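Local coordinates for D-alanyl-D-alanine carboxypeptidase (Penicillin binding protein) family protein (Francisella tularensis subsp. tularensis, PDB 6OSU) that probably trims the terminal D-alanine from peptidoglycan precursor peptides, as a serine-type D-Ala-D-Ala carboxypeptidase of the penicillin-binding protein family, at residues L65-K79 with M179-A193. Residues are numbered along the deposited sequence; the frame is centred on the assembly and turned at random.
Sequences LTKIMTSYIVASEIK and MALLARSYIYNFPEA
With CG of Tyr72 trans to its own backbone N (chi1 -176°) and Phe190 CG beside its backbone N (chi1 -45°), the two rings meet nearly at right angles. Phe190 turns its edge to Tyr72, CE2 of Phe190 lying 3.6 Å above the centre of the Tyr72 face. Tyr72 in turn directs an edge at the face of Tyr186 in an offset T-shaped pair, centroids 5.8 Å apart, and fills a hole lined by Leu182, Ser185, Tyr186 and Asn189. At its far end, OH of Tyr72 hydrogen-bonds OG of Ser185 at 2.7 Å. One face of Phe190 takes the Ala75 methyl as a CH-pi contact, Ala75 CB lying 3.4 Å from Phe190 CG; CB of Asn189 covers the opposite face. Lys79, bent at chi3, passes the Phe190 edge and hydrogen-bonds through NZ to O of Asn189 at 2.7 Å, in the carbonyl plane on a lone pair. Toward Leu65, Ile68 CG2 packs on Leu182 CD2 at 3.6 Å. The axes of 66-79 and 179-189 run at 29°, side by side. Helix 66-79, carrying Lys67 just after Ser64, fits the family's SxxK motif; helices 126-137 and 140-154 also pack against it, while strand 274-282 touches both Ile68 and Tyr186.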
loop_
_atom_site.group_PDB
_atom_site.type_symbol
_atom_site.label_atom_id
_atom_site.label_comp_id
_atom_site.label_asym_id
_atom_site.label_seq_id
_atom_site.Cartn_x
_atom_site.Cartn_y
_atom_site.Cartn_z
ATOM N N LEU A 65 -1.596 -12.945 -3.282
ATOM C CA LEU A 65 -0.889 -11.670 -3.319
ATOM C C LEU A 65 -0.020 -11.571 -4.564
ATOM O O LEU A 65 0.309 -10.459 -4.999
ATOM C CB LEU A 65 -0.051 -11.492 -2.054
ATOM C CG LEU A 65 -0.782 -11.651 -0.717
ATOM C CD1 LEU A 65 0.083 -11.136 0.429
ATOM C CD2 LEU A 65 -2.137 -10.948 -0.732
ATOM N N THR A 66 0.353 -12.725 -5.136
ATOM C CA THR A 66 0.998 -12.768 -6.445
ATOM C C THR A 66 0.237 -11.932 -7.468
ATOM O O THR A 66 0.847 -11.240 -8.292
ATOM C CB THR A 66 1.102 -14.221 -6.919
ATOM O OG1 THR A 66 1.806 -15.015 -5.948
ATOM C CG2 THR A 66 1.808 -14.306 -8.260
ATOM N N LYS A 67 -1.100 -11.974 -7.418
ATOM C CA LYS A 67 -1.922 -11.252 -8.385
ATOM C C LYS A 67 -1.692 -9.748 -8.344
ATOM O O LYS A 67 -2.022 -9.057 -9.315
ATOM C CB LYS A 67 -3.405 -11.548 -8.149
ATOM C CG LYS A 67 -3.829 -12.977 -8.464
ATOM C CD LYS A 67 -5.343 -13.110 -8.416
ATOM C CE LYS A 67 -5.804 -14.500 -8.834
ATOM N NZ LYS A 67 -5.403 -15.569 -7.865
ATOM N N ILE A 68 -1.142 -9.220 -7.248
ATOM C CA ILE A 68 -0.839 -7.793 -7.204
ATOM C C ILE A 68 0.260 -7.455 -8.196
ATOM O O ILE A 68 0.192 -6.438 -8.899
ATOM C CB ILE A 68 -0.456 -7.361 -5.778
ATOM C CG1 ILE A 68 -1.612 -7.619 -4.810
ATOM C CG2 ILE A 68 -0.064 -5.893 -5.756
ATOM C CD1 ILE A 68 -1.260 -7.335 -3.372
ATOM N N MET A 69 1.295 -8.299 -8.269
ATOM C CA MET A 69 2.360 -8.071 -9.240
ATOM C C MET A 69 1.838 -8.206 -10.662
ATOM O O MET A 69 2.191 -7.408 -11.539
ATOM C CB MET A 69 3.518 -9.040 -9.005
ATOM C CG MET A 69 4.587 -8.958 -10.084
ATOM S SD MET A 69 5.318 -7.312 -10.184
ATOM C CE MET A 69 6.505 -7.388 -8.845
ATOM N N THR A 70 0.995 -9.211 -10.912
ATOM C CA THR A 70 0.405 -9.352 -12.239
ATOM C C THR A 70 -0.404 -8.114 -12.598
ATOM O O THR A 70 -0.263 -7.559 -13.693
ATOM C CB THR A 70 -0.464 -10.609 -12.303
ATOM O OG1 THR A 70 0.335 -11.759 -11.991
ATOM C CG2 THR A 70 -1.053 -10.782 -13.696
ATOM N N SER A 71 -1.238 -7.649 -11.667
ATOM C CA SER A 71 -1.986 -6.417 -11.893
ATOM C C SER A 71 -1.054 -5.218 -12.020
ATOM O O SER A 71 -1.328 -4.289 -12.789
ATOM C CB SER A 71 -2.981 -6.200 -10.755
ATOM O OG SER A 71 -3.681 -4.982 -10.929
ATOM N N TYR A 72 0.047 -5.216 -11.264
ATOM C CA TYR A 72 1.032 -4.141 -11.367
ATOM C C TYR A 72 1.568 -4.028 -12.790
ATOM O O TYR A 72 1.659 -2.929 -13.350
ATOM C CB TYR A 72 2.171 -4.395 -10.377
ATOM C CG TYR A 72 3.216 -3.306 -10.295
ATOM C CD1 TYR A 72 3.157 -2.337 -9.301
ATOM C CD2 TYR A 72 4.275 -3.256 -11.199
ATOM C CE1 TYR A 72 4.112 -1.344 -9.214
ATOM C CE2 TYR A 72 5.235 -2.267 -11.120
ATOM C CZ TYR A 72 5.150 -1.314 -10.127
ATOM O OH TYR A 72 6.103 -0.328 -10.048
ATOM N N ILE A 73 1.936 -5.159 -13.390
ATOM C CA ILE A 73 2.488 -5.137 -14.739
ATOM C C ILE A 73 1.426 -4.727 -15.755
ATOM O O ILE A 73 1.723 -4.035 -16.738
ATOM C CB ILE A 73 3.104 -6.510 -15.061
ATOM C CG1 ILE A 73 4.380 -6.709 -14.242
ATOM C CG2 ILE A 73 3.363 -6.649 -16.546
ATOM C CD1 ILE A 73 4.942 -8.105 -14.304
ATOM N N VAL A 74 0.173 -5.130 -15.531
ATOM C CA VAL A 74 -0.913 -4.743 -16.430
ATOM C C VAL A 74 -1.081 -3.229 -16.440
ATOM O O VAL A 74 -1.224 -2.609 -17.500
ATOM C CB VAL A 74 -2.224 -5.450 -16.032
ATOM C CG1 VAL A 74 -3.394 -4.911 -16.862
ATOM C CG2 VAL A 74 -2.091 -6.959 -16.198
ATOM N N ALA A 75 -1.069 -2.610 -15.255
ATOM C CA ALA A 75 -1.193 -1.156 -15.181
ATOM C C ALA A 75 -0.032 -0.469 -15.889
ATOM O O ALA A 75 -0.223 0.542 -16.575
ATOM C CB ALA A 75 -1.269 -0.703 -13.723
ATOM N N SER A 76 1.179 -1.014 -15.736
ATOM C CA SER A 76 2.359 -0.420 -16.356
ATOM C C SER A 76 2.259 -0.433 -17.876
ATOM O O SER A 76 2.623 0.547 -18.538
ATOM C CB SER A 76 3.615 -1.158 -15.892
ATOM O OG SER A 76 4.681 -0.958 -16.803
ATOM N N GLU A 77 1.766 -1.531 -18.451
ATOM C CA GLU A 77 1.625 -1.592 -19.903
ATOM C C GLU A 77 0.547 -0.638 -20.403
ATOM O O GLU A 77 0.668 -0.091 -21.506
ATOM C CB GLU A 77 1.332 -3.026 -20.341
ATOM C CG GLU A 77 2.522 -3.953 -20.170
ATOM C CD GLU A 77 3.755 -3.445 -20.893
ATOM O OE1 GLU A 77 3.712 -3.322 -22.137
ATOM O OE2 GLU A 77 4.767 -3.156 -20.218
ATOM N N ILE A 78 -0.509 -0.425 -19.616
ATOM C CA ILE A 78 -1.519 0.561 -19.988
ATOM C C ILE A 78 -0.921 1.961 -19.959
ATOM O O ILE A 78 -1.060 2.732 -20.915
ATOM C CB ILE A 78 -2.749 0.456 -19.068
ATOM C CG1 ILE A 78 -3.423 -0.909 -19.220
ATOM C CG2 ILE A 78 -3.732 1.576 -19.369
ATOM C CD1 ILE A 78 -4.531 -1.145 -18.224
ATOM N N LYS A 79 -0.234 2.304 -18.865
ATOM C CA LYS A 79 0.402 3.613 -18.766
ATOM C C LYS A 79 1.411 3.835 -19.885
ATOM O O LYS A 79 1.581 4.967 -20.353
ATOM C CB LYS A 79 1.077 3.764 -17.399
ATOM C CG LYS A 79 1.958 4.997 -17.275
ATOM C CD LYS A 79 2.445 5.218 -15.852
ATOM C CE LYS A 79 1.709 6.375 -15.191
ATOM N NZ LYS A 79 2.340 6.788 -13.905
ATOM N N MET A 179 6.047 -7.028 0.032
ATOM C CA MET A 179 4.691 -6.770 -0.438
ATOM C C MET A 179 4.251 -5.344 -0.136
ATOM O O MET A 179 3.480 -4.760 -0.907
ATOM C CB MET A 179 3.724 -7.781 0.174
ATOM C CG MET A 179 3.676 -9.096 -0.587
ATOM S SD MET A 179 2.944 -8.868 -2.219
ATOM C CE MET A 179 3.577 -10.304 -3.091
ATOM N N ALA A 180 4.736 -4.762 0.963
ATOM C CA ALA A 180 4.449 -3.358 1.236
ATOM C C ALA A 180 5.160 -2.451 0.241
ATOM O O ALA A 180 4.611 -1.425 -0.179
ATOM C CB ALA A 180 4.846 -3.008 2.671
ATOM N N LEU A 181 6.384 -2.812 -0.149
ATOM C CA LEU A 181 7.082 -2.043 -1.174
ATOM C C LEU A 181 6.315 -2.074 -2.490
ATOM O O LEU A 181 6.147 -1.039 -3.146
ATOM C CB LEU A 181 8.500 -2.584 -1.356
ATOM C CG LEU A 181 9.484 -2.309 -0.212
ATOM C CD1 LEU A 181 10.745 -3.145 -0.361
ATOM C CD2 LEU A 181 9.837 -0.829 -0.151
ATOM N N LEU A 182 5.825 -3.253 -2.880
ATOM C CA LEU A 182 5.042 -3.367 -4.105
ATOM C C LEU A 182 3.786 -2.507 -4.033
ATOM O O LEU A 182 3.475 -1.760 -4.969
ATOM C CB LEU A 182 4.682 -4.832 -4.359
ATOM C CG LEU A 182 3.745 -5.099 -5.539
ATOM C CD1 LEU A 182 4.349 -4.554 -6.816
ATOM C CD2 LEU A 182 3.464 -6.592 -5.666
ATOM N N ALA A 183 3.056 -2.591 -2.917
ATOM C CA ALA A 183 1.822 -1.823 -2.780
ATOM C C ALA A 183 2.093 -0.326 -2.870
ATOM O O ALA A 183 1.390 0.397 -3.581
ATOM C CB ALA A 183 1.131 -2.168 -1.463
ATOM N N ARG A 184 3.116 0.156 -2.158
ATOM C CA ARG A 184 3.441 1.581 -2.197
ATOM C C ARG A 184 3.756 2.040 -3.617
ATOM O O ARG A 184 3.295 3.102 -4.051
ATOM C CB ARG A 184 4.615 1.882 -1.267
ATOM C CG ARG A 184 4.961 3.357 -1.164
ATOM C CD ARG A 184 6.100 3.594 -0.178
ATOM N NE ARG A 184 6.351 5.017 0.039
ATOM C CZ ARG A 184 7.479 5.640 -0.285
ATOM N NH1 ARG A 184 8.481 4.967 -0.836
ATOM N NH2 ARG A 184 7.610 6.940 -0.047
ATOM N N SER A 185 4.539 1.250 -4.355
ATOM C CA SER A 185 4.814 1.585 -5.749
ATOM C C SER A 185 3.530 1.608 -6.575
ATOM O O SER A 185 3.354 2.470 -7.447
ATOM C CB SER A 185 5.814 0.585 -6.330
ATOM O OG SER A 185 6.112 0.888 -7.679
ATOM N N TYR A 186 2.619 0.671 -6.307
ATOM C CA TYR A 186 1.361 0.599 -7.044
ATOM C C TYR A 186 0.523 1.855 -6.827
ATOM O O TYR A 186 0.029 2.458 -7.788
ATOM C CB TYR A 186 0.598 -0.654 -6.612
ATOM C CG TYR A 186 -0.406 -1.186 -7.606
ATOM C CD1 TYR A 186 -0.416 -2.531 -7.947
ATOM C CD2 TYR A 186 -1.361 -0.360 -8.175
ATOM C CE1 TYR A 186 -1.337 -3.034 -8.841
ATOM C CE2 TYR A 186 -2.286 -0.852 -9.072
ATOM C CZ TYR A 186 -2.267 -2.189 -9.401
ATOM O OH TYR A 186 -3.185 -2.688 -10.294
ATOM N N ILE A 187 0.349 2.262 -5.564
ATOM C CA ILE A 187 -0.409 3.475 -5.256
ATOM C C ILE A 187 0.163 4.665 -6.008
ATOM O O ILE A 187 -0.573 5.508 -6.534
ATOM C CB ILE A 187 -0.407 3.751 -3.740
ATOM C CG1 ILE A 187 -0.734 2.496 -2.946
ATOM C CG2 ILE A 187 -1.394 4.851 -3.401
ATOM C CD1 ILE A 187 -2.021 1.934 -3.307
ATOM N N TYR A 188 1.489 4.755 -6.057
ATOM C CA TYR A 188 2.144 5.949 -6.572
ATOM C C TYR A 188 2.107 5.996 -8.094
ATOM O O TYR A 188 1.741 7.018 -8.681
ATOM C CB TYR A 188 3.584 5.999 -6.054
ATOM C CG TYR A 188 4.395 7.134 -6.616
ATOM C CD1 TYR A 188 4.235 8.429 -6.141
ATOM C CD2 TYR A 188 5.326 6.913 -7.623
ATOM C CE1 TYR A 188 4.979 9.474 -6.656
ATOM C CE2 TYR A 188 6.075 7.949 -8.143
ATOM C CZ TYR A 188 5.895 9.228 -7.658
ATOM O OH TYR A 188 6.640 10.261 -8.177
ATOM N N ASN A 189 2.470 4.892 -8.748
ATOM C CA ASN A 189 2.616 4.910 -10.198
ATOM C C ASN A 189 1.288 4.736 -10.924
ATOM O O ASN A 189 1.139 5.234 -12.044
ATOM C CB ASN A 189 3.600 3.823 -10.637
ATOM C CG ASN A 189 5.029 4.132 -10.225
ATOM O OD1 ASN A 189 5.572 3.509 -9.311
ATOM N ND2 ASN A 189 5.644 5.098 -10.896
ATOM N N PHE A 190 0.317 4.053 -10.321
ATOM C CA PHE A 190 -0.923 3.687 -11.006
ATOM C C PHE A 190 -2.135 4.010 -10.140
ATOM O O PHE A 190 -2.848 3.108 -9.688
ATOM C CB PHE A 190 -0.896 2.206 -11.384
ATOM C CG PHE A 190 0.404 1.770 -11.999
ATOM C CD1 PHE A 190 0.857 2.349 -13.173
ATOM C CD2 PHE A 190 1.172 0.783 -11.405
ATOM C CE1 PHE A 190 2.052 1.956 -13.742
ATOM C CE2 PHE A 190 2.366 0.380 -11.971
ATOM C CZ PHE A 190 2.808 0.969 -13.141
ATOM N N PRO A 191 -2.411 5.296 -9.908
ATOM C CA PRO A 191 -3.561 5.647 -9.059
ATOM C C PRO A 191 -4.909 5.278 -9.662
ATOM O O PRO A 191 -5.831 4.941 -8.908
ATOM C CB PRO A 191 -3.415 7.165 -8.883
ATOM C CG PRO A 191 -2.629 7.606 -10.059
ATOM C CD PRO A 191 -1.683 6.490 -10.373
ATOM N N GLU A 192 -5.062 5.323 -10.988
ATOM C CA GLU A 192 -6.340 4.952 -11.589
ATOM C C GLU A 192 -6.589 3.454 -11.474
ATOM O O GLU A 192 -7.668 3.023 -11.046
ATOM C CB GLU A 192 -6.392 5.389 -13.051
ATOM C CG GLU A 192 -7.468 4.662 -13.846
ATOM C CD GLU A 192 -8.386 5.599 -14.606
ATOM O OE1 GLU A 192 -7.901 6.636 -15.110
ATOM O OE2 GLU A 192 -9.597 5.295 -14.700
ATOM N N ALA A 193 -5.604 2.640 -11.861
ATOM C CA ALA A 193 -5.755 1.194 -11.737
ATOM C C ALA A 193 -5.964 0.776 -10.292
ATOM O O ALA A 193 -6.675 -0.198 -10.023
ATOM C CB ALA A 193 -4.536 0.480 -12.319
#